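Local coordinates for HTH-type transcriptional regulator ascG (Escherichia coli, PDB 3BRQ), which represses transcription of the cryptic asc operon by binding its regulatory DNA sequence-specifically, as a member of the LacI family of bacterial regulators, at residues T27-L30 with Y31-I34; H123-T126 with S127-V131; G223-V226 with P227-S231. All blocks are in the same frame, centred on the assembly; numbering follows the deposited sequence.

Contact 1: T27-L30 with Y31-I34. With SO4 (sulfate ion), chain F.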
loop_
_atom_site.group_PDB
_atom_site.type_symbol
_atom_site.label_atom_id
_atom_site.label_comp_id
_atom_site.label_asym_id
_atom_site.label_seq_id
_atom_site.Cartn_x
_atom_site.Cartn_y
_atom_site.Cartn_z
ATOM N N THR B 27 6.121 -12.341 -3.395
ATOM C CA THR B 27 6.050 -12.066 -4.834
ATOM C C THR B 27 5.852 -10.558 -5.106
ATOM O O THR B 27 5.133 -9.851 -4.378
ATOM C CB THR B 27 4.941 -12.970 -5.501
ATOM O OG1 THR B 27 5.179 -14.347 -5.115
ATOM C CG2 THR B 27 5.052 -12.969 -7.002
ATOM N N ASN B 28 6.452 -10.078 -6.185
ATOM C CA ASN B 28 6.357 -8.684 -6.608
ATOM C C ASN B 28 5.060 -8.446 -7.415
ATOM O O ASN B 28 5.069 -8.238 -8.630
ATOM C CB ASN B 28 7.605 -8.328 -7.431
ATOM C CG ASN B 28 7.643 -6.859 -7.846
ATOM O OD1 ASN B 28 7.418 -5.992 -7.049
ATOM N ND2 ASN B 28 7.902 -6.604 -9.115
ATOM N N THR B 29 3.933 -8.509 -6.728
ATOM C CA THR B 29 2.665 -8.281 -7.394
ATOM C C THR B 29 2.139 -6.947 -6.932
ATOM O O THR B 29 2.538 -6.441 -5.881
ATOM C CB THR B 29 1.667 -9.381 -7.121
ATOM O OG1 THR B 29 1.566 -9.576 -5.708
ATOM C CG2 THR B 29 2.134 -10.708 -7.809
ATOM N N LEU B 30 1.282 -6.349 -7.739
ATOM C CA LEU B 30 0.825 -4.996 -7.438
ATOM C C LEU B 30 -0.184 -5.092 -6.280
ATOM O O LEU B 30 -0.213 -4.235 -5.393
ATOM C CB LEU B 30 0.157 -4.371 -8.675
ATOM C CG LEU B 30 -0.461 -3.000 -8.429
ATOM C CD1 LEU B 30 0.604 -1.890 -8.152
ATOM C CD2 LEU B 30 -1.336 -2.633 -9.611
ATOM N N TYR B 31 -0.978 -6.161 -6.295
ATOM C CA TYR B 31 -1.948 -6.426 -5.242
ATOM C C TYR B 31 -1.523 -7.669 -4.494
ATOM O O TYR B 31 -0.977 -8.592 -5.099
ATOM C CB TYR B 31 -3.354 -6.668 -5.819
ATOM C CG TYR B 31 -4.396 -7.081 -4.778
ATOM C CD1 TYR B 31 -4.979 -6.142 -3.922
ATOM C CD2 TYR B 31 -4.787 -8.428 -4.644
ATOM C CE1 TYR B 31 -5.937 -6.530 -2.951
ATOM C CE2 TYR B 31 -5.733 -8.806 -3.697
ATOM C CZ TYR B 31 -6.320 -7.866 -2.858
ATOM O OH TYR B 31 -7.274 -8.289 -1.896
ATOM N N HIS B 32 -1.784 -7.678 -3.182
ATOM C CA HIS B 32 -1.649 -8.868 -2.368
ATOM C C HIS B 32 -2.926 -9.064 -1.565
ATOM O O HIS B 32 -3.387 -8.136 -0.898
ATOM C CB HIS B 32 -0.490 -8.673 -1.382
ATOM C CG HIS B 32 0.850 -8.813 -2.007
ATOM N ND1 HIS B 32 1.571 -7.733 -2.486
ATOM C CD2 HIS B 32 1.599 -9.918 -2.266
ATOM C CE1 HIS B 32 2.721 -8.167 -2.980
ATOM N NE2 HIS B 32 2.753 -9.488 -2.866
ATOM N N GLY B 33 -3.453 -10.285 -1.595
ATOM C CA GLY B 33 -4.570 -10.705 -0.764
ATOM C C GLY B 33 -4.368 -10.475 0.723
ATOM O O GLY B 33 -5.336 -10.157 1.424
ATOM N N ILE B 34 -3.114 -10.558 1.212
ATOM C CA ILE B 34 -2.805 -10.171 2.579
ATOM C C ILE B 34 -2.036 -8.836 2.448
ATOM O O ILE B 34 -0.912 -8.804 1.935
ATOM C CB ILE B 34 -1.906 -11.234 3.320
ATOM C CG1 ILE B 34 -2.433 -12.682 3.172
ATOM C CG2 ILE B 34 -1.617 -10.795 4.794
ATOM C CD1 ILE B 34 -3.883 -12.905 3.566
HETATM S S SO4 F . -2.397 -13.377 -3.961
HETATM O O1 SO4 F . -3.328 -14.417 -3.669
HETATM O O2 SO4 F . -1.126 -13.985 -4.437
HETATM O O3 SO4 F . -2.983 -12.381 -4.819
HETATM O O4 SO4 F . -2.223 -12.630 -2.720
HETATM O O HOH W 1 1.113 -4.897 -2.635
#
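H32 folds back over T29 to reach T27, and its imidazole closes the turn by bonding T27 O. Each part of the ring has a different job. At its edge, H32 NE2 donates to T27 O at 2.8 Å; the oxygen lies almost in the ring plane, yet the bond is bent, with an N-H...O angle of 135°. Over one face sits T29 OG1, offset toward the rim and 3.1 Å from H32 NE2. At the remaining nitrogen, H32 ND1 meets a water in the ring plane at 2.9 Å, and that same water donates to L30 O at 3.1 Å. In-plane partners at both nitrogens would hold the imidazole's rotation and keep its face on the T29 hydroxyl. H32 CG stands anti to its own carbonyl carbon (chi1 -76°), which carries the ring back toward the preceding residues.

T29 meets the backbone as well as the ring. T29 OG1 gives its hydrogen to Y31 O at 2.8 Å, approaching from above the carbonyl plane rather than along a lone pair. An inverse gamma turn centred on N28 brings T29 N onto T27 O in a weak bond, and the same oxygen takes the H32 NE2 hydrogen.

Y31 sends its ring the other way, CG anti to the backbone N (chi1 175°), to stack on W182 and hydrogen-bond through OH to D236 and R157. G33 N donates at 2.9 Å to O4 of a sulfate, probably from the crystallisation liquor, which S151, T153, Y84 and R86 also hold. A compact loop following the first strand, with an aromatic residue and an anion held by residues of both halves, is consistent with the inducer cleft between the two subdomains of LacI-family regulators.

Contact 2: H123-T126 with S127-V131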
loop_
_atom_site.group_PDB
_atom_site.type_symbol
_atom_site.label_atom_id
_atom_site.label_comp_id
_atom_site.label_asym_id
_atom_site.label_seq_id
_atom_site.Cartn_x
_atom_site.Cartn_y
_atom_site.Cartn_z
ATOM N N HIS B 123 -10.523 -17.634 1.969
ATOM C CA HIS B 123 -11.064 -16.608 1.059
ATOM C C HIS B 123 -12.313 -17.048 0.313
ATOM O O HIS B 123 -13.261 -16.279 0.101
ATOM C CB HIS B 123 -10.018 -16.229 0.002
ATOM C CG HIS B 123 -8.785 -15.593 0.561
ATOM N ND1 HIS B 123 -8.817 -14.436 1.320
ATOM C CD2 HIS B 123 -7.477 -15.937 0.445
ATOM C CE1 HIS B 123 -7.582 -14.097 1.635
ATOM N NE2 HIS B 123 -6.753 -14.990 1.117
ATOM N N LYS B 124 -12.324 -18.292 -0.131
ATOM C CA LYS B 124 -13.543 -18.796 -0.713
ATOM C C LYS B 124 -14.760 -18.640 0.218
ATOM O O LYS B 124 -15.793 -18.058 -0.176
ATOM C CB LYS B 124 -13.369 -20.226 -1.180
ATOM C CG LYS B 124 -14.590 -20.722 -1.919
ATOM C CD LYS B 124 -14.472 -22.224 -2.120
ATOM C CE LYS B 124 -15.321 -22.563 -3.291
ATOM N NZ LYS B 124 -15.887 -23.952 -3.315
ATOM N N GLN B 125 -14.630 -19.106 1.451
ATOM C CA GLN B 125 -15.724 -18.983 2.423
ATOM C C GLN B 125 -16.119 -17.543 2.688
ATOM O O GLN B 125 -17.330 -17.233 2.722
ATOM C CB GLN B 125 -15.373 -19.645 3.762
ATOM C CG GLN B 125 -16.604 -19.824 4.716
ATOM C CD GLN B 125 -17.698 -20.724 4.136
ATOM O OE1 GLN B 125 -17.412 -21.823 3.659
ATOM N NE2 GLN B 125 -18.955 -20.252 4.159
ATOM N N THR B 126 -15.116 -16.655 2.820
ATOM C CA THR B 126 -15.436 -15.232 3.065
ATOM C C THR B 126 -16.239 -14.686 1.935
ATOM O O THR B 126 -17.129 -13.870 2.150
ATOM C CB THR B 126 -14.195 -14.369 3.209
ATOM O OG1 THR B 126 -13.487 -14.382 1.962
ATOM C CG2 THR B 126 -13.287 -14.954 4.247
ATOM N N SER B 127 -15.923 -15.106 0.697
ATOM C CA SER B 127 -16.671 -14.560 -0.427
ATOM C C SER B 127 -18.077 -15.141 -0.410
ATOM O O SER B 127 -19.069 -14.412 -0.577
ATOM C CB SER B 127 -15.954 -14.888 -1.736
ATOM O OG SER B 127 -16.630 -14.306 -2.822
ATOM N N PHE B 128 -18.147 -16.458 -0.252
ATOM C CA PHE B 128 -19.445 -17.144 -0.131
ATOM C C PHE B 128 -20.286 -16.408 0.896
ATOM O O PHE B 128 -21.416 -16.071 0.598
ATOM C CB PHE B 128 -19.254 -18.575 0.319
ATOM C CG PHE B 128 -20.550 -19.383 0.365
ATOM C CD1 PHE B 128 -20.819 -20.318 -0.602
ATOM C CD2 PHE B 128 -21.465 -19.205 1.405
ATOM C CE1 PHE B 128 -22.010 -21.095 -0.536
ATOM C CE2 PHE B 128 -22.652 -19.945 1.487
ATOM C CZ PHE B 128 -22.925 -20.882 0.507
ATOM N N ASN B 129 -19.689 -16.067 2.056
ATOM C CA ASN B 129 -20.435 -15.385 3.138
ATOM C C ASN B 129 -20.947 -14.015 2.782
ATOM O O ASN B 129 -22.061 -13.690 3.136
ATOM C CB ASN B 129 -19.598 -15.243 4.410
ATOM C CG ASN B 129 -19.352 -16.528 5.088
ATOM O OD1 ASN B 129 -19.951 -17.574 4.789
ATOM N ND2 ASN B 129 -18.431 -16.479 6.007
ATOM N N ALA B 130 -20.142 -13.214 2.081
ATOM C CA ALA B 130 -20.567 -11.861 1.647
ATOM C C ALA B 130 -21.694 -11.938 0.594
ATOM O O ALA B 130 -22.732 -11.302 0.718
ATOM C CB ALA B 130 -19.335 -11.055 1.137
ATOM N N VAL B 131 -21.532 -12.810 -0.392
ATOM C CA VAL B 131 -22.559 -13.036 -1.388
ATOM C C VAL B 131 -23.868 -13.586 -0.756
ATOM O O VAL B 131 -24.967 -13.120 -1.113
ATOM C CB VAL B 131 -22.052 -13.939 -2.563
ATOM C CG1 VAL B 131 -23.184 -14.256 -3.607
ATOM C CG2 VAL B 131 -20.820 -13.304 -3.248
#
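The opening turns of helix 123-136 make up this contact, in which Q125 and N129 join side chains across a single i to i+4 step. Q125 NE2 donates to N129 OD1 at 2.9 Å, with an N-H...O angle of 159°. The two amides are far from coplanar: their planes stand 52° apart. The acceptor lies near the plane of the Q125 amide, whereas the donor approaches N129 from above its carbonyl plane. A bend at chi2 of Q125 (62°) turns the chain along the helix toward N129 and leaves Q125 NE2 3.9 Å from F128 CD2, at an oblique angle to the ring.

Through the same turn, the backbone ladder runs regularly. F128 N meets K124 O at 2.8 Å, nearly straight, and N129 N meets Q125 O at 2.7 Å. H123 O is gripped twice: by S127 N at 3.0 Å and by T126 OG1 at 2.7 Å. Both donors come from the same face of that carbonyl. T126 can do this because its hydroxyl sits between its own N and carbonyl carbon, facing back down the helix, a common way for a threonine to satisfy its OG1 when buried.

The buried side of the helix rests on the mixed sheet, S127 and V131 touching strand 142-145, T126 and S127 reaching F235 of strand 231-235, and T126 and A130 meeting V251 of strand 249-252. S127 OG bonds to R157 O, and K124, F128 and V131 lean on helix 152-167, which packs alongside.

Contact 3: G223-V226 with P227-S231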
loop_
_atom_site.group_PDB
_atom_site.type_symbol
_atom_site.label_atom_id
_atom_site.label_comp_id
_atom_site.label_asym_id
_atom_site.label_seq_id
_atom_site.Cartn_x
_atom_site.Cartn_y
_atom_site.Cartn_z
ATOM N N GLY B 223 -25.104 7.934 -13.365
ATOM C CA GLY B 223 -26.340 8.215 -12.607
ATOM C C GLY B 223 -27.008 6.975 -12.014
ATOM O O GLY B 223 -28.240 6.904 -11.916
ATOM N N VAL B 224 -26.200 5.997 -11.603
ATOM C CA VAL B 224 -26.744 4.782 -10.952
ATOM C C VAL B 224 -26.493 4.882 -9.460
ATOM O O VAL B 224 -25.344 4.843 -9.025
ATOM C CB VAL B 224 -26.120 3.471 -11.502
ATOM C CG1 VAL B 224 -26.758 2.235 -10.838
ATOM C CG2 VAL B 224 -26.302 3.369 -13.004
ATOM N N ALA B 225 -27.572 4.983 -8.681
ATOM C CA ALA B 225 -27.477 5.177 -7.235
ATOM C C ALA B 225 -26.904 3.991 -6.485
ATOM O O ALA B 225 -27.371 2.844 -6.652
ATOM C CB ALA B 225 -28.842 5.565 -6.637
ATOM N N VAL B 226 -25.882 4.288 -5.681
ATOM C CA VAL B 226 -25.342 3.376 -4.677
ATOM C C VAL B 226 -25.663 3.906 -3.281
ATOM O O VAL B 226 -25.247 5.031 -2.951
ATOM C CB VAL B 226 -23.808 3.223 -4.822
ATOM C CG1 VAL B 226 -23.241 2.222 -3.791
ATOM C CG2 VAL B 226 -23.463 2.770 -6.200
ATOM N N PRO B 227 -26.321 3.077 -2.432
ATOM C CA PRO B 227 -26.703 1.671 -2.660
ATOM C C PRO B 227 -28.068 1.469 -3.246
ATOM O O PRO B 227 -28.466 0.307 -3.505
ATOM C CB PRO B 227 -26.698 1.084 -1.242
ATOM C CG PRO B 227 -27.126 2.237 -0.401
ATOM C CD PRO B 227 -26.663 3.501 -1.061
ATOM N N GLU B 228 -28.809 2.554 -3.458
ATOM C CA GLU B 228 -30.234 2.375 -3.795
ATOM C C GLU B 228 -30.541 1.503 -4.984
ATOM O O GLU B 228 -31.445 0.667 -4.928
ATOM C CB GLU B 228 -30.943 3.677 -3.962
ATOM C CG GLU B 228 -31.123 4.350 -2.633
ATOM C CD GLU B 228 -30.037 5.341 -2.367
ATOM O OE1 GLU B 228 -29.014 5.328 -3.105
ATOM O OE2 GLU B 228 -30.213 6.127 -1.403
ATOM N N GLN B 229 -29.801 1.729 -6.065
ATOM C CA GLN B 229 -29.993 0.944 -7.262
ATOM C C GLN B 229 -28.983 -0.186 -7.304
ATOM O O GLN B 229 -29.335 -1.321 -7.644
ATOM C CB GLN B 229 -29.914 1.852 -8.484
ATOM C CG GLN B 229 -31.233 2.531 -8.829
ATOM C CD GLN B 229 -31.089 3.723 -9.800
ATOM O OE1 GLN B 229 -30.108 4.459 -9.797
ATOM N NE2 GLN B 229 -32.115 3.937 -10.586
ATOM N N VAL B 230 -27.734 0.102 -6.941
ATOM C CA VAL B 230 -26.721 -0.993 -6.847
ATOM C C VAL B 230 -25.963 -0.914 -5.515
ATOM O O VAL B 230 -25.324 0.097 -5.218
ATOM C CB VAL B 230 -25.729 -0.965 -8.044
ATOM C CG1 VAL B 230 -24.562 -1.973 -7.842
ATOM C CG2 VAL B 230 -26.431 -1.219 -9.299
ATOM N N SER B 231 -26.076 -1.965 -4.724
ATOM C CA SER B 231 -25.282 -2.139 -3.511
ATOM C C SER B 231 -23.869 -2.621 -3.880
ATOM O O SER B 231 -23.721 -3.462 -4.774
ATOM C CB SER B 231 -25.964 -3.147 -2.580
ATOM O OG SER B 231 -27.036 -2.521 -1.852
#
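The side-chain amide of Q229 and the two peptide groups that meet at A225 are the flat groups here, and each is used differently. Q229 OE1 takes its partner in its carbonyl plane: A225 N donates to it at 2.8 Å, almost straight at 169°. The carbonyl of A225 receives two donors, V230 N nearly end-on at 2.8 Å and Q229 N from above the plane at 2.7 Å. Q229 thus clasps A225 twice, by side chain and by backbone, its chain extended beyond CG to span the gap.

A225 CB lies 3.5 Å from E228 OE1, and close to Q229 OE1 as well. The apolar side chains gather on another flank: V224 CG1 touches V230 CG2 at 3.8 Å, and both valines rest on L219 of helix 209-221. V226 sets its two methyls about the carbonyl oxygen of V230, its CG1 approaching V230 O to 3.3 Å, while its CA-H makes a bent CH...O contact with the same oxygen.

A cis peptide before P227 reverses the chain, with backbone angles close to those of a type VIa turn. Upstream, G223 at positive phi is the C-prime residue of a Schellman motif ending helix 209-221. Helix stop, cis-proline turn and entry into strand 231-235 together form the return limb of a beta-alpha-beta crossover in the periplasmic-binding-protein-like fold.

How the contacts relate
The three contacts follow one another along the chain without overlap. Contact 1 belongs to the half built on the five-stranded parallel sheet, whereas contacts 2 and 3 belong to the half with the mixed sheet. Centres of contacts 1 and 2 are 20 Å apart, yet their nearest atoms come within about 4 Å. They share neighbours at the cleft: R157 meets both Y31 and S127, and N108 meets both I34 and H123. Contact 3 lies farther out, its centre 22 Å from contact 2 and 30 Å from contact 1, at the surface. Strand 231-235 begins at its last residue and runs from that surface turn to F235 beneath contact 2, whose helix starts beside the cleft.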